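Local coordinates for protein 4-hydroxyphenylpyruvate dioxygenase (Pseudomonas putida, PDB 5HMQ) that converts 3-dehydroshikimate to protocatechuate with the help of a divalent metal ion, in the breakdown of quinate and shikimate, at residues D564-L567 and S568-Y572; P280-P283 and G284-F287; L80-A83 and E84-D88; M202-L205 and E206-R209. All coordinates share one frame; numbering follows the deposited sequence.

Contact 1: D564-L567 and S568-Y572; sequences DEFL and SELAY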
loop_
_atom_site.group_PDB
_atom_site.type_symbol
_atom_site.label_atom_id
_atom_site.label_comp_id
_atom_site.label_asym_id
_atom_site.label_seq_id
_atom_site.Cartn_x
_atom_site.Cartn_y
_atom_site.Cartn_z
ATOM N N ASP C 564 -31.049 -29.646 27.438
ATOM C CA ASP C 564 -30.432 -30.652 26.578
ATOM C C ASP C 564 -31.182 -30.785 25.259
ATOM O O ASP C 564 -30.568 -30.969 24.200
ATOM C CB ASP C 564 -30.381 -31.996 27.307
ATOM C CG ASP C 564 -29.333 -32.933 26.738
ATOM O OD1 ASP C 564 -28.858 -32.694 25.607
ATOM O OD2 ASP C 564 -28.984 -33.915 27.428
ATOM N N GLU C 565 -32.513 -30.693 25.302
ATOM C CA GLU C 565 -33.304 -30.766 24.079
ATOM C C GLU C 565 -33.062 -29.560 23.180
ATOM O O GLU C 565 -33.188 -29.666 21.953
ATOM C CB GLU C 565 -34.786 -30.888 24.438
ATOM C CG GLU C 565 -35.732 -30.962 23.255
ATOM C CD GLU C 565 -37.159 -31.240 23.683
ATOM O OE1 GLU C 565 -37.354 -32.078 24.588
ATOM O OE2 GLU C 565 -38.083 -30.615 23.121
ATOM N N PHE C 566 -32.701 -28.415 23.765
ATOM C CA PHE C 566 -32.446 -27.216 22.972
ATOM C C PHE C 566 -31.117 -27.277 22.231
ATOM O O PHE C 566 -31.052 -26.916 21.054
ATOM C CB PHE C 566 -32.484 -25.977 23.867
ATOM C CG PHE C 566 -32.311 -24.686 23.117
ATOM C CD1 PHE C 566 -33.297 -24.219 22.265
ATOM C CD2 PHE C 566 -31.149 -23.940 23.264
ATOM C CE1 PHE C 566 -33.127 -23.032 21.572
ATOM C CE2 PHE C 566 -30.975 -22.753 22.577
ATOM C CZ PHE C 566 -31.964 -22.298 21.730
ATOM N N LEU C 567 -30.056 -27.743 22.893
ATOM C CA LEU C 567 -28.742 -27.710 22.266
ATOM C C LEU C 567 -28.653 -28.705 21.118
ATOM O O LEU C 567 -27.985 -28.433 20.112
ATOM C CB LEU C 567 -27.643 -28.016 23.297
ATOM C CG LEU C 567 -26.185 -28.149 22.825
ATOM C CD1 LEU C 567 -25.244 -27.698 23.950
ATOM C CD2 LEU C 567 -25.765 -29.535 22.272
ATOM N N SER C 568 -29.335 -29.845 21.232
ATOM C CA SER C 568 -29.339 -30.804 20.137
ATOM C C SER C 568 -30.060 -30.263 18.917
ATOM O O SER C 568 -29.776 -30.701 17.798
ATOM C CB SER C 568 -29.979 -32.117 20.590
ATOM O OG SER C 568 -31.386 -31.995 20.699
ATOM N N GLU C 569 -30.981 -29.316 19.105
ATOM C CA GLU C 569 -31.588 -28.645 17.962
ATOM C C GLU C 569 -30.593 -27.707 17.290
ATOM O O GLU C 569 -30.492 -27.685 16.060
ATOM C CB GLU C 569 -32.841 -27.893 18.404
ATOM C CG GLU C 569 -34.008 -28.804 18.747
ATOM C CD GLU C 569 -35.171 -28.061 19.376
ATOM O OE1 GLU C 569 -35.214 -26.818 19.271
ATOM O OE2 GLU C 569 -36.044 -28.726 19.976
ATOM N N LEU C 570 -29.846 -26.931 18.085
ATOM C CA LEU C 570 -28.808 -26.079 17.521
ATOM C C LEU C 570 -27.804 -26.894 16.719
ATOM O O LEU C 570 -27.372 -26.475 15.642
ATOM C CB LEU C 570 -28.099 -25.307 18.636
ATOM C CG LEU C 570 -28.983 -24.339 19.424
ATOM C CD1 LEU C 570 -28.309 -23.987 20.737
ATOM C CD2 LEU C 570 -29.229 -23.075 18.601
ATOM N N ALA C 571 -27.419 -28.062 17.231
ATOM C CA ALA C 571 -26.472 -28.905 16.509
ATOM C C ALA C 571 -27.086 -29.426 15.214
ATOM O O ALA C 571 -26.396 -29.548 14.194
ATOM C CB ALA C 571 -26.018 -30.065 17.401
ATOM N N TYR C 572 -28.381 -29.752 15.238
ATOM C CA TYR C 572 -29.035 -30.232 14.025
ATOM C C TYR C 572 -29.222 -29.118 13.004
ATOM O O TYR C 572 -29.171 -29.375 11.797
ATOM C CB TYR C 572 -30.390 -30.858 14.345
ATOM C CG TYR C 572 -30.936 -31.652 13.180
ATOM C CD1 TYR C 572 -30.448 -32.920 12.888
ATOM C CD2 TYR C 572 -31.895 -31.109 12.333
ATOM C CE1 TYR C 572 -30.932 -33.640 11.813
ATOM C CE2 TYR C 572 -32.381 -31.822 11.252
ATOM C CZ TYR C 572 -31.896 -33.087 10.998
ATOM O OH TYR C 572 -32.372 -33.801 9.923
#

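Contact 2: P280-P283 and G284-F287; sequences PIEP and GVLF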
loop_
_atom_site.group_PDB
_atom_site.type_symbol
_atom_site.label_atom_id
_atom_site.label_comp_id
_atom_site.label_asym_id
_atom_site.label_seq_id
_atom_site.Cartn_x
_atom_site.Cartn_y
_atom_site.Cartn_z
ATOM N N PRO C 280 -17.427 27.867 25.068
ATOM C CA PRO C 280 -17.350 27.917 23.603
ATOM C C PRO C 280 -16.283 28.895 23.131
ATOM O O PRO C 280 -15.752 29.712 23.886
ATOM C CB PRO C 280 -18.750 28.376 23.175
ATOM C CG PRO C 280 -19.616 28.195 24.386
ATOM C CD PRO C 280 -18.708 28.402 25.557
ATOM N N ILE C 281 -15.975 28.793 21.845
ATOM C CA ILE C 281 -14.940 29.593 21.211
ATOM C C ILE C 281 -15.632 30.592 20.292
ATOM O O ILE C 281 -16.786 30.406 19.892
ATOM C CB ILE C 281 -13.936 28.706 20.439
ATOM C CG1 ILE C 281 -12.663 29.477 20.079
ATOM C CG2 ILE C 281 -14.586 28.118 19.189
ATOM C CD1 ILE C 281 -11.629 28.634 19.355
ATOM N N GLU C 282 -14.929 31.675 19.974
ATOM C CA GLU C 282 -15.503 32.672 19.083
ATOM C C GLU C 282 -15.772 32.048 17.715
ATOM O O GLU C 282 -14.997 31.201 17.255
ATOM C CB GLU C 282 -14.584 33.888 18.940
ATOM C CG GLU C 282 -13.313 33.662 18.132
ATOM C CD GLU C 282 -12.117 33.327 18.996
ATOM O OE1 GLU C 282 -12.316 32.829 20.125
ATOM O OE2 GLU C 282 -10.976 33.569 18.549
ATOM N N PRO C 283 -16.875 32.406 17.059
ATOM C CA PRO C 283 -17.186 31.797 15.762
ATOM C C PRO C 283 -16.133 32.152 14.723
ATOM O O PRO C 283 -15.395 33.132 14.851
ATOM C CB PRO C 283 -18.555 32.386 15.395
ATOM C CG PRO C 283 -18.725 33.583 16.256
ATOM C CD PRO C 283 -17.862 33.420 17.467
ATOM N N GLY C 284 -16.064 31.326 13.682
ATOM C CA GLY C 284 -15.161 31.554 12.575
ATOM C C GLY C 284 -13.772 30.975 12.729
ATOM O O GLY C 284 -12.956 31.123 11.810
ATOM N N VAL C 285 -13.470 30.323 13.852
ATOM C CA VAL C 285 -12.157 29.718 14.047
ATOM C C VAL C 285 -12.191 28.256 13.623
ATOM O O VAL C 285 -11.415 27.828 12.763
ATOM C CB VAL C 285 -11.687 29.845 15.507
ATOM C CG1 VAL C 285 -10.370 29.107 15.703
ATOM C CG2 VAL C 285 -11.543 31.306 15.897
ATOM N N LEU C 286 -13.092 27.482 14.221
ATOM C CA LEU C 286 -13.140 26.040 14.017
ATOM C C LEU C 286 -14.157 25.688 12.937
ATOM O O LEU C 286 -15.280 26.203 12.942
ATOM C CB LEU C 286 -13.482 25.331 15.327
ATOM C CG LEU C 286 -12.481 25.596 16.456
ATOM C CD1 LEU C 286 -12.921 24.931 17.748
ATOM C CD2 LEU C 286 -11.082 25.142 16.065
ATOM N N PHE C 287 -13.743 24.823 12.008
ATOM C CA PHE C 287 -14.619 24.312 10.957
ATOM C C PHE C 287 -15.961 23.880 11.534
ATOM O O PHE C 287 -16.020 23.135 12.516
ATOM C CB PHE C 287 -13.932 23.135 10.255
ATOM C CG PHE C 287 -14.547 22.753 8.934
ATOM C CD1 PHE C 287 -14.599 23.660 7.887
ATOM C CD2 PHE C 287 -15.045 21.475 8.729
ATOM C CE1 PHE C 287 -15.151 23.305 6.667
ATOM C CE2 PHE C 287 -15.599 21.114 7.513
ATOM C CZ PHE C 287 -15.653 22.031 6.480
HETATM O O HOH W 1 -14.917 28.560 15.857
#

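Contact 3: L80-A83 and E84-D88; sequences LDRA and ERKFD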
loop_
_atom_site.group_PDB
_atom_site.type_symbol
_atom_site.label_atom_id
_atom_site.label_comp_id
_atom_site.label_asym_id
_atom_site.label_seq_id
_atom_site.Cartn_x
_atom_site.Cartn_y
_atom_site.Cartn_z
ATOM N N LEU C 80 26.066 25.077 20.385
ATOM C CA LEU C 80 25.650 26.406 19.945
ATOM C C LEU C 80 26.049 26.659 18.495
ATOM O O LEU C 80 25.288 27.266 17.732
ATOM C CB LEU C 80 26.252 27.467 20.865
ATOM C CG LEU C 80 25.753 27.450 22.311
ATOM C CD1 LEU C 80 26.588 28.362 23.184
ATOM C CD2 LEU C 80 24.295 27.872 22.352
ATOM N N ASP C 81 27.234 26.185 18.096
ATOM C CA ASP C 81 27.642 26.264 16.696
ATOM C C ASP C 81 26.666 25.523 15.794
ATOM O O ASP C 81 26.344 25.990 14.694
ATOM C CB ASP C 81 29.051 25.693 16.540
ATOM C CG ASP C 81 30.107 26.548 17.214
ATOM O OD1 ASP C 81 29.763 27.319 18.132
ATOM O OD2 ASP C 81 31.297 26.395 16.866
ATOM N N ARG C 82 26.182 24.367 16.247
ATOM C CA ARG C 82 25.165 23.640 15.497
ATOM C C ARG C 82 23.863 24.429 15.432
ATOM O O ARG C 82 23.208 24.474 14.384
ATOM C CB ARG C 82 24.959 22.257 16.121
ATOM C CG ARG C 82 23.857 21.418 15.499
ATOM C CD ARG C 82 23.964 19.964 15.949
ATOM N NE ARG C 82 23.867 19.809 17.399
ATOM C CZ ARG C 82 22.770 19.427 18.043
ATOM N NH1 ARG C 82 21.657 19.163 17.371
ATOM N NH2 ARG C 82 22.785 19.310 19.365
ATOM N N ALA C 83 23.477 25.070 16.539
ATOM C CA ALA C 83 22.278 25.904 16.531
ATOM C C ALA C 83 22.410 27.061 15.548
ATOM O O ALA C 83 21.461 27.377 14.821
ATOM C CB ALA C 83 21.993 26.427 17.939
ATOM N N GLU C 84 23.584 27.698 15.503
ATOM C CA GLU C 84 23.774 28.824 14.591
ATOM C C GLU C 84 23.687 28.380 13.135
ATOM O O GLU C 84 23.172 29.118 12.286
ATOM C CB GLU C 84 25.112 29.509 14.864
ATOM C CG GLU C 84 25.191 30.230 16.205
ATOM C CD GLU C 84 24.316 31.472 16.255
ATOM O OE1 GLU C 84 24.140 32.118 15.202
ATOM O OE2 GLU C 84 23.814 31.809 17.350
ATOM N N ARG C 85 24.196 27.184 12.824
ATOM C CA ARG C 85 24.060 26.657 11.468
ATOM C C ARG C 85 22.598 26.424 11.110
ATOM O O ARG C 85 22.182 26.671 9.972
ATOM C CB ARG C 85 24.868 25.368 11.311
ATOM C CG ARG C 85 26.375 25.574 11.377
ATOM C CD ARG C 85 27.137 24.356 10.867
ATOM N NE ARG C 85 26.793 23.139 11.597
ATOM C CZ ARG C 85 27.395 22.737 12.711
ATOM N NH1 ARG C 85 28.379 23.458 13.233
ATOM N NH2 ARG C 85 27.011 21.614 13.304
ATOM N N LYS C 86 21.801 25.939 12.064
ATOM C CA LYS C 86 20.375 25.778 11.801
ATOM C C LYS C 86 19.697 27.133 11.626
ATOM O O LYS C 86 18.826 27.287 10.763
ATOM C CB LYS C 86 19.716 24.977 12.923
ATOM C CG LYS C 86 20.336 23.602 13.146
ATOM C CD LYS C 86 20.590 22.877 11.827
ATOM C CE LYS C 86 21.524 21.691 12.025
ATOM N NZ LYS C 86 21.926 21.061 10.732
ATOM N N PHE C 87 20.087 28.124 12.434
ATOM C CA PHE C 87 19.596 29.485 12.242
ATOM C C PHE C 87 19.896 29.986 10.834
ATOM O O PHE C 87 19.023 30.556 10.168
ATOM C CB PHE C 87 20.207 30.421 13.287
ATOM C CG PHE C 87 19.786 30.119 14.698
ATOM C CD1 PHE C 87 18.609 29.438 14.959
ATOM C CD2 PHE C 87 20.573 30.519 15.764
ATOM C CE1 PHE C 87 18.223 29.163 16.259
ATOM C CE2 PHE C 87 20.195 30.247 17.066
ATOM C CZ PHE C 87 19.018 29.569 17.313
ATOM N N ASP C 88 21.133 29.782 10.363
ATOM C CA ASP C 88 21.469 30.147 8.987
ATOM C C ASP C 88 20.539 29.464 7.996
ATOM O O ASP C 88 20.078 30.084 7.031
ATOM C CB ASP C 88 22.923 29.787 8.672
ATOM C CG ASP C 88 23.921 30.596 9.480
ATOM O OD1 ASP C 88 23.571 31.706 9.935
ATOM O OD2 ASP C 88 25.065 30.124 9.649
#

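Contact 4: M202-L205 and E206-R209; sequences MDVL and EWSR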
loop_
_atom_site.group_PDB
_atom_site.type_symbol
_atom_site.label_atom_id
_atom_site.label_comp_id
_atom_site.label_asym_id
_atom_site.label_seq_id
_atom_site.Cartn_x
_atom_site.Cartn_y
_atom_site.Cartn_z
HETATM N N MSE C 202 2.992 -0.876 24.331
HETATM C CA MSE C 202 4.191 -0.958 23.516
HETATM C C MSE C 202 5.222 0.060 23.972
HETATM O O MSE C 202 4.865 1.087 24.552
HETATM C CB MSE C 202 3.822 -0.729 22.050
HETATM C CG MSE C 202 4.929 -0.961 21.048
HETATM SE SE MSE C 202 4.245 -0.621 19.265
HETATM C CE MSE C 202 5.795 -1.147 18.225
ATOM N N ASP C 203 6.498 -0.233 23.731
ATOM C CA ASP C 203 7.541 0.760 23.938
ATOM C C ASP C 203 7.173 2.034 23.194
ATOM O O ASP C 203 6.932 2.007 21.983
ATOM C CB ASP C 203 8.885 0.211 23.449
ATOM C CG ASP C 203 10.017 1.206 23.605
ATOM O OD1 ASP C 203 10.425 1.466 24.756
ATOM O OD2 ASP C 203 10.498 1.724 22.574
ATOM N N VAL C 204 7.128 3.151 23.925
ATOM C CA VAL C 204 6.552 4.376 23.374
ATOM C C VAL C 204 7.361 4.873 22.183
ATOM O O VAL C 204 6.806 5.472 21.252
ATOM C CB VAL C 204 6.420 5.444 24.477
ATOM C CG1 VAL C 204 5.691 6.658 23.950
ATOM C CG2 VAL C 204 5.672 4.869 25.667
ATOM N N LEU C 205 8.669 4.614 22.169
ATOM C CA LEU C 205 9.492 5.027 21.037
ATOM C C LEU C 205 9.099 4.279 19.770
ATOM O O LEU C 205 8.938 4.885 18.705
ATOM C CB LEU C 205 10.971 4.800 21.353
ATOM C CG LEU C 205 11.944 5.022 20.192
ATOM C CD1 LEU C 205 12.412 6.452 20.097
ATOM C CD2 LEU C 205 13.134 4.085 20.325
ATOM N N GLU C 206 8.929 2.959 19.868
ATOM C CA GLU C 206 8.481 2.186 18.714
ATOM C C GLU C 206 7.016 2.459 18.404
ATOM O O GLU C 206 6.617 2.456 17.234
ATOM C CB GLU C 206 8.707 0.695 18.967
ATOM C CG GLU C 206 10.109 0.332 19.440
ATOM C CD GLU C 206 11.140 0.364 18.327
ATOM O OE1 GLU C 206 10.746 0.320 17.141
ATOM O OE2 GLU C 206 12.348 0.430 18.642
ATOM N N TRP C 207 6.207 2.694 19.440
ATOM C CA TRP C 207 4.816 3.094 19.253
ATOM C C TRP C 207 4.716 4.373 18.430
ATOM O O TRP C 207 3.883 4.473 17.520
ATOM C CB TRP C 207 4.163 3.264 20.627
ATOM C CG TRP C 207 2.686 3.534 20.647
ATOM C CD1 TRP C 207 1.826 3.531 19.589
ATOM C CD2 TRP C 207 1.897 3.829 21.805
ATOM N NE1 TRP C 207 0.551 3.819 20.016
ATOM C CE2 TRP C 207 0.569 4.006 21.374
ATOM C CE3 TRP C 207 2.187 3.966 23.167
ATOM C CZ2 TRP C 207 -0.468 4.311 22.254
ATOM C CZ3 TRP C 207 1.158 4.270 24.038
ATOM C CH2 TRP C 207 -0.153 4.439 23.579
ATOM N N SER C 208 5.565 5.360 18.727
ATOM C CA SER C 208 5.546 6.609 17.973
ATOM C C SER C 208 6.108 6.427 16.571
ATOM O O SER C 208 5.633 7.067 15.626
ATOM C CB SER C 208 6.343 7.683 18.713
ATOM O OG SER C 208 6.414 8.879 17.959
ATOM N N ARG C 209 7.103 5.553 16.421
ATOM C CA ARG C 209 7.790 5.408 15.143
ATOM C C ARG C 209 6.865 4.864 14.061
ATOM O O ARG C 209 6.904 5.329 12.916
ATOM C CB ARG C 209 9.001 4.484 15.311
ATOM C CG ARG C 209 9.677 4.100 14.003
ATOM C CD ARG C 209 10.975 3.324 14.215
ATOM N NE ARG C 209 12.072 4.139 14.735
ATOM C CZ ARG C 209 12.749 3.857 15.845
ATOM N NH1 ARG C 209 12.443 2.776 16.551
ATOM N NH2 ARG C 209 13.734 4.649 16.243
#

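Contact 1: D564-L567 and S568-Y572
Ala571 N donates to Leu567 O at 3.0 Å and Leu570 N to Phe566 O at 3.2 Å, two i to i+4 bonds of the alpha-helix 564-572 in the second VOC (glyoxalase-like) domain. The first turn is looser: Ser568 N reaches Asp564 O only weakly, at 3.4 Å. Here a side chain joins in. Ser568 OG donates to Glu565 O over 3.2 Å, approaching from above the carbonyl plane and not on a lone pair. A chi1 of 74° places this hydroxyl between the backbone N and the carbonyl carbon of its own residue, so that it folds back onto the preceding turn.

One turn apart, Glu565 and Glu569 bring like charges together. Their carboxylates are turned 47° apart, with the two OE2 atoms 4.2 Å from each other, a mild repulsion that solvent probably screens, since Glu565 is exposed. The extended chain of Glu569 runs back beside Glu565 O, which its CG approaches to 3.4 Å.

The apolar side belongs to Phe566 and Leu570, both of which also touch Phe587 of strand 585-590. Tyr553 of helix 550-559 touches Leu567, Leu570 and Ala571, so helix 564-572 packs on helix 550-559. Leu570 lies over one face of the Phe566 ring, its CD1 3.5 Å from CE2 of that phenylalanine.

Contact 2: P280-P283 and G284-F287
A type II beta turn from Glu282 to Val285 reverses the chain, with Pro283 and Gly284 at its two central positions. Gly284 has phi 88° and psi -1°, where a CB would collide with Pro283 O, and the glycine thus meets a steric demand of the turn. The turn lies in the loop that leads from helix 252-276 of the TIM barrel to strand 295-304 of the C-terminal half.

A water bridges the two arms, donating to Glu282 O at 3.0 Å and accepting from Leu286 N at 2.7 Å. Around it the side chains close the turn by apolar contact. Ile281 sends its two branches to different partners: CD1, at the end of an extended chain, meets Val285 CG1 at 3.9 Å, while CG2 reaches Leu286 CD1 at the same distance. Both pairs cross at about a right angle. Leu230 touches Ile281 and Leu286, so the loop rests on helix 222-231.

Glu282 bends at chi2 (-95°), which carries its chain across the other branch of Val285. Its carboxylate is engaged outside the turn, where OE1 forms a salt bridge with Arg235. That bond probably helps fix the rotation of the group as its aliphatic part covers the valine. Val285 CG2 lies 3.7 Å from Glu282 CG and 3.5 Å from OE2 of the same glutamate.

Contact 3: L80-A83 and E84-D88
Ala83 and Phe87 form the tight side of this stretch of helix 76-93. Phe87 N donates to Ala83 O at 2.9 Å, and the same oxygen sits 3.2 Å above the plane of the Phe87 ring, offset toward its rim. With chi1 at -65° the ring stays beside its own backbone N and folds back over the preceding turn. Leu122 and Ala126 of helix 112-128 pack on Ala83 and Phe87 respectively. Glu84 N is bonded to Leu80 O at 2.8 Å, while the Glu84 carboxylate turns to Arg129 and His125.

The solvent side is looser and is carried by Arg85. Its chain bends at chi3 (-57°), laying the guanidinium back along the helix so that one face covers the backbone of Asp81 and Arg82. Arg85 NH2 comes within 3.5 Å of Arg82 CA. The Asp81 carboxylate stays apart, OD2 standing 5.5 Å from Arg85 NH1. Arg82 NH2 is hydrogen-bonded to Asn79 OD1, and its guanidinium makes a cation-pi contact with Tyr350 of the second subunit; Lys86 forms a salt bridge with Glu35. Helix 76-93 is the crossover helix of the beta-alpha-beta unit joining strands 58-66 and 97-101 of the TIM barrel.

Contact 4: M202-L205 and E206-R209
Asp203 caps the N-terminus of helix 204-211, its OD2 accepting a weak bond from Glu206 N at 3.4 Å. The backbone adds a stronger link, Trp207 N to Asp203 O at 2.7 Å. Met202, present as selenomethionine, packs against this first turn. Its fully extended chain (chi1 -172°) brings CE to 3.5 Å from Glu206 CB and leaves SE beside the Trp207 backbone. SE also makes an oblique Met-aromatic contact with the indole, 48° off the normal of the five-membered ring. From another side Val204 CG2 meets the ring edge, 4.4 Å from Trp207 CE3.

Further along, Glu206 OE1 and Arg209 NH1 pair at 3.0 Å in a salt bridge one turn apart. The carboxylate meets the guanidinium in plane at its edge, and Leu205 lies alongside Arg209, pointing the same way.

The second shell comes from both subunits. Glu206 OE2 forms a salt bridge with Arg597 of the second subunit, and Arg209 NH2 donates to Glu358 O there. Within the chain, Phe169 packs edge-to-face with Trp207, and Arg212 is hydrogen-bonded to Ser208 OG. The Ser208 side chain lies about 7 Å from the magnesium ion of the catalytic site, held by Asp167 and Glu241 among others. This is an N-capped helix between the dimer interface and the catalytic metal site of the TIM barrel.

In the fold
Contacts 3 and 4 both belong to the N-terminal TIM barrel, their centres about 30 Å apart. Contact 4 is the one beside the catalytic site, where Glu136, Asp167, Gln193 and Glu241 bind the metal; contact 3 lies on an outer helix, away from it. Each nevertheless touches the second subunit of the homodimer. Contact 2, about 34 Å from contact 4 between centres, lies on the chain path out of the barrel toward the C-terminal half. Contact 1 is far away in the second VOC domain, about 78 Å from contact 3 between centres, and apart from the magnesium site of His445, His523 and Glu601. No two contacts touch.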